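Local coordinates for WbbM protein (Klebsiella pneumoniae, PDB 6U4B) that probably acts as a trimeric, bifunctional glycosyltransferase that polymerises O-antigen, combining a DUF4422 region with a family 8 glycosyltransferase region in one chain, at residues Ile31-His36 with Ala45-Leu50; Phe100-Arg105 with Tyr212-Val217; Pro38-Asn43 with Thr289-Leu294. One frame throughout, in Å; residues are numbered along the deposited sequence.

How the contacts relate
Contacts 1 and 2 belong to one mixed sheet of the DUF4422 region: strand 29-35 pairs with 47-51 in contact 1 and also with 97-102, which in turn pairs with 216-219 in contact 2. Contact 1 is buried and regular, five backbone hydrogen bonds between parallel strands with side chains on both faces. Contact 2 is partly buried; an antiparallel pair gives way to loops, and aromatic rings and methionine take over. Contact 3, also partly buried, has no strand at all: a side-chain amide grips loop backbone where the loop leaving strand 29-35 meets the segment leading to the family 8 region. H35 and P49 of contact 1 pack against F41 of contact 3.

Contact 1. Residues Ile31-His36 with Ala45-Leu50; sequences IYTSHH and AIIKPL
Y32 and K48 are partners in a parallel strand pair, and their side chains run side by side in the same direction. K48 CB comes obliquely to the phenol ring, 3.6 Å from Y32 CD1, before the chain bends at chi2 and chi3 and carries the amine away. L50 adds its methyl CD1, 3.9 Å from Y32 CD1. On the other face of the sheet T33 splits its branches between two neighbours. With chi1 at 51°, T33 OG1 stands between backbone N and carbonyl carbon, 3.3 Å from P49 CA, while T33 CG2 meets I47 CG2 at 3.8 Å. H35 slants across P49, its NE2 3.6 Å from P49 CB, and that same NE2 shares a 3.0 Å hydrogen bond with T33 OG1, which lies in the plane of the imidazole. S39 OG binds H35 ND1, so the ring is fixed at both nitrogens. Five backbone bonds tie the strands; L50 N to T33 O and H35 N to L50 O are the shortest, both 2.7 Å. P49, which has no N-H, costs none of them, since the bonds to 31-35 run through I46 O and the N and O of K48 and L50. Helix 82-91 packs on Y32, S34 and L50, with E92 taking the Y32 hydroxyl; helix 140-146 meets I31 and I46, and strand 97-102 continues the sheet beyond 29-35.

Contact 2. Residues Phe100-Arg105 with Tyr212-Val217; sequences FMHYRR and YTNMFV
F100 and F216 make an antiparallel, hydrogen-bonded pair that joins strands 97-102 and 216-219 in the mixed sheet of the DUF4422 region. F100 N gives a 2.8 Å bond to F216 O; the return bond, F216 N to F100 O, is longer at 3.1 Å and more bent. Both side chains leave on the same face and point the same way, yet their rings are turned 69° apart in an offset edge-to-face stack, with F100 presenting its edge to the face of F216. The closest carbons are F100 CD1 and F216 CZ, 3.7 Å apart. F262 meets the F216 ring, and H85 that of F100.

Beyond this pair the strands part, and M215 bridges them. Its CG stands anti to the backbone N (chi1 -167°), which brings it to 3.2 Å from F100 O and obliquely across the M101 side chain, whose CG is 3.8 Å from M215 CG. M215 N also donates to T213 OG1, an ST turn just ahead of the strand. H102, held through ND1 by E81, points its ring edge at N214: H102 CE1 is 3.1 Å from N214 OD1, near the ring plane. The sulfur completes the set, with M215 SD oblique to the imidazole and 3.3 Å from R105 O.

Contact 3. Residues Pro38-Asn43 with Thr289-Leu294; sequences PSAFLN and TFNGAL
N291 grips the backbone of F41 with both ends of its side-chain amide. F41 N donates to N291 OD1 at 2.7 Å, tilted 25° from the plane of that side-chain carbonyl, and N291 ND2 returns a 3.0 Å bond to F41 O, directed on to a lone pair with F41 O close to the amide plane. Two nearly straight bonds to one residue fix the rotation of the amide, which does here what a neighbouring strand's backbone would do. With chi1 at 65°, N291 CG sits between its own backbone N and carbonyl carbon, and the amide projects across to the other loop; OD1 also lies 3.3 Å from A40 CA.

Around this grip, rings and aliphatic carbons pack among backbone polar atoms. The F41 ring crosses the N291 amide obliquely and rests its CE1 4.0 Å from G292 CA, where the absence of a side chain lets the two loops come close. P38 CB touches F290 CD1 at 3.6 Å, and S39 N lies at the edge of the F290 ring, in its plane. Over one face of that ring, 3.5 Å above its centre, stands G292 N from the same loop, so F290 is folded against its own backbone as well as against 38-43. A40 CB meets T289 OG1 at 3.3 Å.

A second shell sets both loops in place. H35 stacks edge-to-face with F41, while R397 holds N291 O and, weakly, G292 O. The contact thus joins the loop between strands 29-35 and 47-51, whose F41 packs on P49 of the latter, to the segment between strands 277-285 and 302-309, where F290 meets F365 and touches L395 of helix 392-395, in the family 8 region.

Contact 1. Residues Ile31-His36 with Ala45-Leu50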
loop_
_atom_site.group_PDB
_atom_site.type_symbol
_atom_site.label_atom_id
_atom_site.label_comp_id
_atom_site.label_asym_id
_atom_site.label_seq_id
_atom_site.Cartn_x
_atom_site.Cartn_y
_atom_site.Cartn_z
ATOM N N ILE A 31 -41.776 14.623 25.339
ATOM C CA ILE A 31 -42.409 13.865 24.266
ATOM C C ILE A 31 -41.406 13.725 23.131
ATOM O O ILE A 31 -40.746 14.701 22.756
ATOM C CB ILE A 31 -43.700 14.543 23.778
ATOM C CG1 ILE A 31 -44.653 14.780 24.951
ATOM C CG2 ILE A 31 -44.375 13.697 22.708
ATOM C CD1 ILE A 31 -45.852 15.624 24.597
ATOM N N TYR A 32 -41.297 12.518 22.583
ATOM C CA TYR A 32 -40.303 12.200 21.569
ATOM C C TYR A 32 -40.976 11.962 20.224
ATOM O O TYR A 32 -42.013 11.299 20.146
ATOM C CB TYR A 32 -39.489 10.969 21.980
ATOM C CG TYR A 32 -38.765 11.151 23.294
ATOM C CD1 TYR A 32 -37.436 11.555 23.328
ATOM C CD2 TYR A 32 -39.417 10.935 24.503
ATOM C CE1 TYR A 32 -36.775 11.731 24.529
ATOM C CE2 TYR A 32 -38.767 11.110 25.707
ATOM C CZ TYR A 32 -37.447 11.506 25.715
ATOM O OH TYR A 32 -36.797 11.681 26.915
ATOM N N THR A 33 -40.384 12.514 19.168
ATOM C CA THR A 33 -40.861 12.314 17.807
ATOM C C THR A 33 -39.869 11.450 17.037
ATOM O O THR A 33 -38.651 11.604 17.184
ATOM C CB THR A 33 -41.067 13.649 17.083
ATOM O OG1 THR A 33 -39.889 14.458 17.209
ATOM C CG2 THR A 33 -42.255 14.395 17.672
ATOM N N SER A 34 -40.395 10.543 16.218
ATOM C CA SER A 34 -39.585 9.566 15.499
ATOM C C SER A 34 -39.386 10.013 14.056
ATOM O O SER A 34 -40.360 10.194 13.317
ATOM C CB SER A 34 -40.236 8.186 15.544
ATOM O OG SER A 34 -40.149 7.634 16.846
ATOM N N HIS A 35 -38.129 10.171 13.659
ATOM C CA HIS A 35 -37.769 10.566 12.307
ATOM C C HIS A 35 -36.848 9.517 11.696
ATOM O O HIS A 35 -36.032 8.904 12.390
ATOM C CB HIS A 35 -37.074 11.933 12.290
ATOM C CG HIS A 35 -37.840 13.018 12.986
ATOM N ND1 HIS A 35 -38.455 14.049 12.308
ATOM C CD2 HIS A 35 -38.076 13.239 14.302
ATOM C CE1 HIS A 35 -39.041 14.856 13.174
ATOM N NE2 HIS A 35 -38.826 14.387 14.391
ATOM N N HIS A 36 -36.989 9.315 10.386
ATOM C CA HIS A 36 -36.130 8.409 9.636
ATOM C C HIS A 36 -35.464 9.086 8.446
ATOM O O HIS A 36 -34.663 8.447 7.753
ATOM C CB HIS A 36 -36.928 7.187 9.157
ATOM C CG HIS A 36 -37.906 7.490 8.066
ATOM N ND1 HIS A 36 -39.131 8.077 8.303
ATOM C CD2 HIS A 36 -37.840 7.284 6.730
ATOM C CE1 HIS A 36 -39.776 8.221 7.158
ATOM N NE2 HIS A 36 -39.014 7.748 6.188
ATOM N N ALA A 45 -39.376 23.090 23.249
ATOM C CA ALA A 45 -38.223 22.445 23.864
ATOM C C ALA A 45 -38.573 21.113 24.510
ATOM O O ALA A 45 -37.679 20.287 24.723
ATOM C CB ALA A 45 -37.597 23.376 24.904
ATOM N N ILE A 46 -39.850 20.881 24.826
ATOM C CA ILE A 46 -40.244 19.625 25.462
ATOM C C ILE A 46 -40.420 18.489 24.468
ATOM O O ILE A 46 -40.631 17.343 24.886
ATOM C CB ILE A 46 -41.539 19.810 26.274
ATOM C CG1 ILE A 46 -42.729 20.044 25.345
ATOM C CG2 ILE A 46 -41.393 20.976 27.230
ATOM C CD1 ILE A 46 -44.036 20.222 26.078
ATOM N N ILE A 47 -40.341 18.765 23.169
ATOM C CA ILE A 47 -40.410 17.733 22.141
ATOM C C ILE A 47 -38.989 17.412 21.697
ATOM O O ILE A 47 -38.265 18.291 21.215
ATOM C CB ILE A 47 -41.280 18.165 20.950
ATOM C CG1 ILE A 47 -42.766 18.088 21.310
ATOM C CG2 ILE A 47 -41.008 17.273 19.744
ATOM C CD1 ILE A 47 -43.355 19.362 21.840
ATOM N N LYS A 48 -38.586 16.154 21.863
ATOM C CA LYS A 48 -37.229 15.726 21.540
ATOM C C LYS A 48 -37.254 14.836 20.307
ATOM O O LYS A 48 -37.814 13.731 20.360
ATOM C CB LYS A 48 -36.604 14.981 22.723
ATOM C CG LYS A 48 -36.659 15.740 24.043
ATOM C CD LYS A 48 -35.644 16.876 24.104
ATOM C CE LYS A 48 -34.236 16.357 24.368
ATOM N NZ LYS A 48 -33.273 17.464 24.638
ATOM N N PRO A 49 -36.685 15.262 19.181
ATOM C CA PRO A 49 -36.680 14.405 17.989
ATOM C C PRO A 49 -35.636 13.302 18.088
ATOM O O PRO A 49 -34.549 13.490 18.643
ATOM C CB PRO A 49 -36.352 15.383 16.855
ATOM C CG PRO A 49 -35.581 16.481 17.521
ATOM C CD PRO A 49 -36.152 16.609 18.909
ATOM N N LEU A 50 -35.983 12.137 17.544
ATOM C CA LEU A 50 -35.097 10.980 17.528
ATOM C C LEU A 50 -35.025 10.418 16.118
ATOM O O LEU A 50 -36.052 10.270 15.447
ATOM C CB LEU A 50 -35.568 9.891 18.502
ATOM C CG LEU A 50 -35.369 10.153 19.996
ATOM C CD1 LEU A 50 -35.966 9.022 20.816
ATOM C CD2 LEU A 50 -33.896 10.331 20.320
#

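Contact 2. Residues Phe100-Arg105 with Tyr212-Val217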
loop_
_atom_site.group_PDB
_atom_site.type_symbol
_atom_site.label_atom_id
_atom_site.label_comp_id
_atom_site.label_asym_id
_atom_site.label_seq_id
_atom_site.Cartn_x
_atom_site.Cartn_y
_atom_site.Cartn_z
ATOM N N PHE A 100 -44.804 9.986 23.102
ATOM C CA PHE A 100 -44.254 9.664 21.793
ATOM C C PHE A 100 -45.252 10.057 20.717
ATOM O O PHE A 100 -46.445 9.762 20.830
ATOM C CB PHE A 100 -43.921 8.171 21.667
ATOM C CG PHE A 100 -42.952 7.679 22.698
ATOM C CD1 PHE A 100 -43.404 7.171 23.901
ATOM C CD2 PHE A 100 -41.588 7.727 22.466
ATOM C CE1 PHE A 100 -42.515 6.718 24.855
ATOM C CE2 PHE A 100 -40.692 7.277 23.414
ATOM C CZ PHE A 100 -41.155 6.771 24.612
ATOM N N MET A 101 -44.756 10.727 19.680
ATOM C CA MET A 101 -45.560 11.111 18.530
ATOM C C MET A 101 -44.770 10.820 17.263
ATOM O O MET A 101 -43.555 10.620 17.299
ATOM C CB MET A 101 -45.957 12.595 18.589
ATOM C CG MET A 101 -46.758 12.976 19.831
ATOM S SD MET A 101 -47.431 14.657 19.825
ATOM C CE MET A 101 -45.936 15.641 19.848
ATOM N N HIS A 102 -45.480 10.773 16.139
ATOM C CA HIS A 102 -44.829 10.612 14.848
ATOM C C HIS A 102 -44.224 11.945 14.406
ATOM O O HIS A 102 -44.380 12.975 15.065
ATOM C CB HIS A 102 -45.819 10.076 13.818
ATOM C CG HIS A 102 -46.525 8.831 14.255
ATOM N ND1 HIS A 102 -45.879 7.620 14.393
ATOM C CD2 HIS A 102 -47.817 8.610 14.596
ATOM C CE1 HIS A 102 -46.744 6.706 14.797
ATOM N NE2 HIS A 102 -47.927 7.281 14.926
ATOM N N TYR A 103 -43.512 11.932 13.275
ATOM C CA TYR A 103 -42.857 13.143 12.799
ATOM C C TYR A 103 -43.780 14.028 11.974
ATOM O O TYR A 103 -43.562 15.243 11.920
ATOM C CB TYR A 103 -41.594 12.806 11.985
ATOM C CG TYR A 103 -41.823 12.251 10.594
ATOM C CD1 TYR A 103 -41.749 13.074 9.477
ATOM C CD2 TYR A 103 -42.080 10.899 10.395
ATOM C CE1 TYR A 103 -41.939 12.572 8.200
ATOM C CE2 TYR A 103 -42.275 10.385 9.115
ATOM C CZ TYR A 103 -42.205 11.229 8.025
ATOM O OH TYR A 103 -42.397 10.725 6.757
ATOM N N ARG A 104 -44.806 13.462 11.336
ATOM C CA ARG A 104 -45.812 14.261 10.647
ATOM C C ARG A 104 -47.215 14.022 11.193
ATOM O O ARG A 104 -48.191 14.496 10.601
ATOM C CB ARG A 104 -45.770 13.992 9.140
ATOM C CG ARG A 104 -44.797 14.883 8.395
ATOM C CD ARG A 104 -44.521 14.371 6.994
ATOM N NE ARG A 104 -45.702 14.378 6.140
ATOM C CZ ARG A 104 -45.689 14.029 4.858
ATOM N NH1 ARG A 104 -46.806 14.063 4.145
ATOM N NH2 ARG A 104 -44.553 13.646 4.290
ATOM N N ARG A 105 -47.342 13.286 12.294
ATOM C CA ARG A 105 -48.623 13.054 12.950
ATOM C C ARG A 105 -48.440 13.301 14.439
ATOM O O ARG A 105 -47.574 12.684 15.070
ATOM C CB ARG A 105 -49.134 11.633 12.692
ATOM C CG ARG A 105 -49.537 11.369 11.252
ATOM C CD ARG A 105 -49.617 9.879 10.975
ATOM N NE ARG A 105 -50.229 9.587 9.681
ATOM C CZ ARG A 105 -49.556 9.465 8.541
ATOM N NH1 ARG A 105 -48.238 9.615 8.522
ATOM N NH2 ARG A 105 -50.205 9.195 7.415
ATOM N N TYR A 212 -55.507 2.003 17.927
ATOM C CA TYR A 212 -54.569 1.472 16.939
ATOM C C TYR A 212 -53.512 2.538 16.673
ATOM O O TYR A 212 -53.552 3.285 15.691
ATOM C CB TYR A 212 -55.307 1.046 15.676
ATOM C CG TYR A 212 -56.026 -0.268 15.862
ATOM C CD1 TYR A 212 -57.286 -0.317 16.446
ATOM C CD2 TYR A 212 -55.430 -1.463 15.484
ATOM C CE1 TYR A 212 -57.939 -1.521 16.632
ATOM C CE2 TYR A 212 -56.074 -2.670 15.665
ATOM C CZ TYR A 212 -57.329 -2.695 16.240
ATOM O OH TYR A 212 -57.970 -3.896 16.420
ATOM N N THR A 213 -52.544 2.599 17.582
ATOM C CA THR A 213 -51.576 3.681 17.602
ATOM C C THR A 213 -50.402 3.276 18.480
ATOM O O THR A 213 -50.496 2.350 19.292
ATOM C CB THR A 213 -52.203 4.976 18.128
ATOM O OG1 THR A 213 -51.277 6.060 17.981
ATOM C CG2 THR A 213 -52.563 4.822 19.602
ATOM N N ASN A 214 -49.287 3.980 18.288
ATOM C CA ASN A 214 -48.175 3.991 19.229
ATOM C C ASN A 214 -47.908 5.408 19.722
ATOM O O ASN A 214 -46.818 5.705 20.218
ATOM C CB ASN A 214 -46.921 3.389 18.592
ATOM C CG ASN A 214 -46.696 3.887 17.180
ATOM O OD1 ASN A 214 -47.640 4.248 16.479
ATOM N ND2 ASN A 214 -45.443 3.907 16.751
ATOM N N MET A 215 -48.896 6.285 19.580
ATOM C CA MET A 215 -48.778 7.692 19.931
ATOM C C MET A 215 -49.539 7.926 21.231
ATOM O O MET A 215 -50.759 7.738 21.282
ATOM C CB MET A 215 -49.329 8.561 18.802
ATOM C CG MET A 215 -49.002 10.036 18.895
ATOM S SD MET A 215 -49.217 10.852 17.300
ATOM C CE MET A 215 -50.940 10.500 16.962
ATOM N N PHE A 216 -48.820 8.318 22.280
ATOM C CA PHE A 216 -49.446 8.499 23.583
ATOM C C PHE A 216 -48.580 9.409 24.439
ATOM O O PHE A 216 -47.414 9.663 24.130
ATOM C CB PHE A 216 -49.671 7.156 24.295
ATOM C CG PHE A 216 -48.410 6.349 24.496
ATOM C CD1 PHE A 216 -48.099 5.301 23.646
ATOM C CD2 PHE A 216 -47.540 6.636 25.538
ATOM C CE1 PHE A 216 -46.944 4.555 23.831
ATOM C CE2 PHE A 216 -46.386 5.898 25.727
ATOM C CZ PHE A 216 -46.087 4.855 24.874
ATOM N N VAL A 217 -49.179 9.897 25.521
ATOM C CA VAL A 217 -48.469 10.523 26.629
ATOM C C VAL A 217 -48.999 9.889 27.907
ATOM O O VAL A 217 -50.214 9.864 28.130
ATOM C CB VAL A 217 -48.667 12.052 26.670
ATOM C CG1 VAL A 217 -47.748 12.677 27.715
ATOM C CG2 VAL A 217 -48.432 12.673 25.300
#

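Contact 3. Residues Pro38-Asn43 with Thr289-Leu294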
loop_
_atom_site.group_PDB
_atom_site.type_symbol
_atom_site.label_atom_id
_atom_site.label_comp_id
_atom_site.label_asym_id
_atom_site.label_seq_id
_atom_site.Cartn_x
_atom_site.Cartn_y
_atom_site.Cartn_z
ATOM N N PRO A 38 -34.473 13.450 6.782
ATOM C CA PRO A 38 -34.588 14.893 7.054
ATOM C C PRO A 38 -36.030 15.373 7.011
ATOM O O PRO A 38 -36.695 15.283 5.975
ATOM C CB PRO A 38 -33.748 15.525 5.939
ATOM C CG PRO A 38 -32.716 14.485 5.638
ATOM C CD PRO A 38 -33.410 13.163 5.802
ATOM N N SER A 39 -36.525 15.870 8.142
ATOM C CA SER A 39 -37.922 16.252 8.268
ATOM C C SER A 39 -38.056 17.283 9.376
ATOM O O SER A 39 -37.257 17.311 10.317
ATOM C CB SER A 39 -38.808 15.033 8.549
ATOM O OG SER A 39 -38.255 14.228 9.575
ATOM N N ALA A 40 -39.088 18.118 9.262
ATOM C CA ALA A 40 -39.222 19.290 10.119
ATOM C C ALA A 40 -39.346 18.906 11.588
ATOM O O ALA A 40 -39.994 17.915 11.941
ATOM C CB ALA A 40 -40.437 20.115 9.692
ATOM N N PHE A 41 -38.725 19.710 12.445
ATOM C CA PHE A 41 -38.745 19.507 13.887
ATOM C C PHE A 41 -39.685 20.506 14.546
ATOM O O PHE A 41 -39.752 21.672 14.143
ATOM C CB PHE A 41 -37.343 19.659 14.478
ATOM C CG PHE A 41 -36.355 18.646 13.976
ATOM C CD1 PHE A 41 -35.079 19.034 13.598
ATOM C CD2 PHE A 41 -36.696 17.305 13.893
ATOM C CE1 PHE A 41 -34.163 18.101 13.138
ATOM C CE2 PHE A 41 -35.782 16.368 13.436
ATOM C CZ PHE A 41 -34.515 16.767 13.058
ATOM N N LEU A 42 -40.406 20.044 15.562
ATOM C CA LEU A 42 -41.249 20.938 16.340
ATOM C C LEU A 42 -40.390 21.852 17.206
ATOM O O LEU A 42 -39.342 21.455 17.720
ATOM C CB LEU A 42 -42.217 20.135 17.209
ATOM C CG LEU A 42 -43.285 19.372 16.425
ATOM C CD1 LEU A 42 -44.102 18.475 17.345
ATOM C CD2 LEU A 42 -44.182 20.345 15.678
ATOM N N ASN A 43 -40.852 23.090 17.374
ATOM C CA ASN A 43 -40.033 24.109 18.017
ATOM C C ASN A 43 -40.030 24.019 19.536
ATOM O O ASN A 43 -39.097 24.530 20.164
ATOM C CB ASN A 43 -40.499 25.505 17.598
ATOM C CG ASN A 43 -40.177 25.815 16.155
ATOM O OD1 ASN A 43 -39.146 25.390 15.633
ATOM N ND2 ASN A 43 -41.060 26.556 15.499
ATOM N N THR A 289 -41.337 19.270 5.157
ATOM C CA THR A 289 -40.304 20.291 5.041
ATOM C C THR A 289 -39.093 19.858 5.862
ATOM O O THR A 289 -39.088 18.792 6.485
ATOM C CB THR A 289 -40.818 21.661 5.504
ATOM O OG1 THR A 289 -41.211 21.579 6.878
ATOM C CG2 THR A 289 -42.016 22.101 4.669
ATOM N N PHE A 290 -38.052 20.690 5.855
ATOM C CA PHE A 290 -36.867 20.453 6.667
ATOM C C PHE A 290 -36.390 21.771 7.248
ATOM O O PHE A 290 -36.216 22.749 6.514
ATOM C CB PHE A 290 -35.746 19.798 5.853
ATOM C CG PHE A 290 -34.436 19.722 6.582
ATOM C CD1 PHE A 290 -34.222 18.756 7.555
ATOM C CD2 PHE A 290 -33.421 20.626 6.299
ATOM C CE1 PHE A 290 -33.017 18.689 8.230
ATOM C CE2 PHE A 290 -32.215 20.569 6.969
ATOM C CZ PHE A 290 -32.010 19.599 7.937
ATOM N N ASN A 291 -36.171 21.787 8.567
ATOM C CA ASN A 291 -35.766 22.998 9.272
ATOM C C ASN A 291 -34.582 22.772 10.205
ATOM O O ASN A 291 -34.230 23.681 10.968
ATOM C CB ASN A 291 -36.950 23.588 10.062
ATOM C CG ASN A 291 -37.421 22.678 11.197
ATOM O OD1 ASN A 291 -37.067 21.494 11.263
ATOM N ND2 ASN A 291 -38.239 23.224 12.084
ATOM N N GLY A 292 -33.959 21.596 10.162
ATOM C CA GLY A 292 -32.869 21.269 11.054
ATOM C C GLY A 292 -31.534 21.848 10.614
ATOM O O GLY A 292 -31.426 22.629 9.667
ATOM N N ALA A 293 -30.495 21.446 11.343
ATOM C CA ALA A 293 -29.131 21.891 11.094
ATOM C C ALA A 293 -28.177 20.875 11.703
ATOM O O ALA A 293 -28.536 20.152 12.637
ATOM C CB ALA A 293 -28.873 23.288 11.674
ATOM N N LEU A 294 -26.960 20.827 11.168
ATOM C CA LEU A 294 -25.954 19.891 11.647
ATOM C C LEU A 294 -25.140 20.516 12.771
ATOM O O LEU A 294 -24.743 21.681 12.693
ATOM C CB LEU A 294 -25.032 19.457 10.508
ATOM C CG LEU A 294 -25.705 18.580 9.456
ATOM C CD1 LEU A 294 -24.733 18.219 8.351
ATOM C CD2 LEU A 294 -26.279 17.325 10.100
#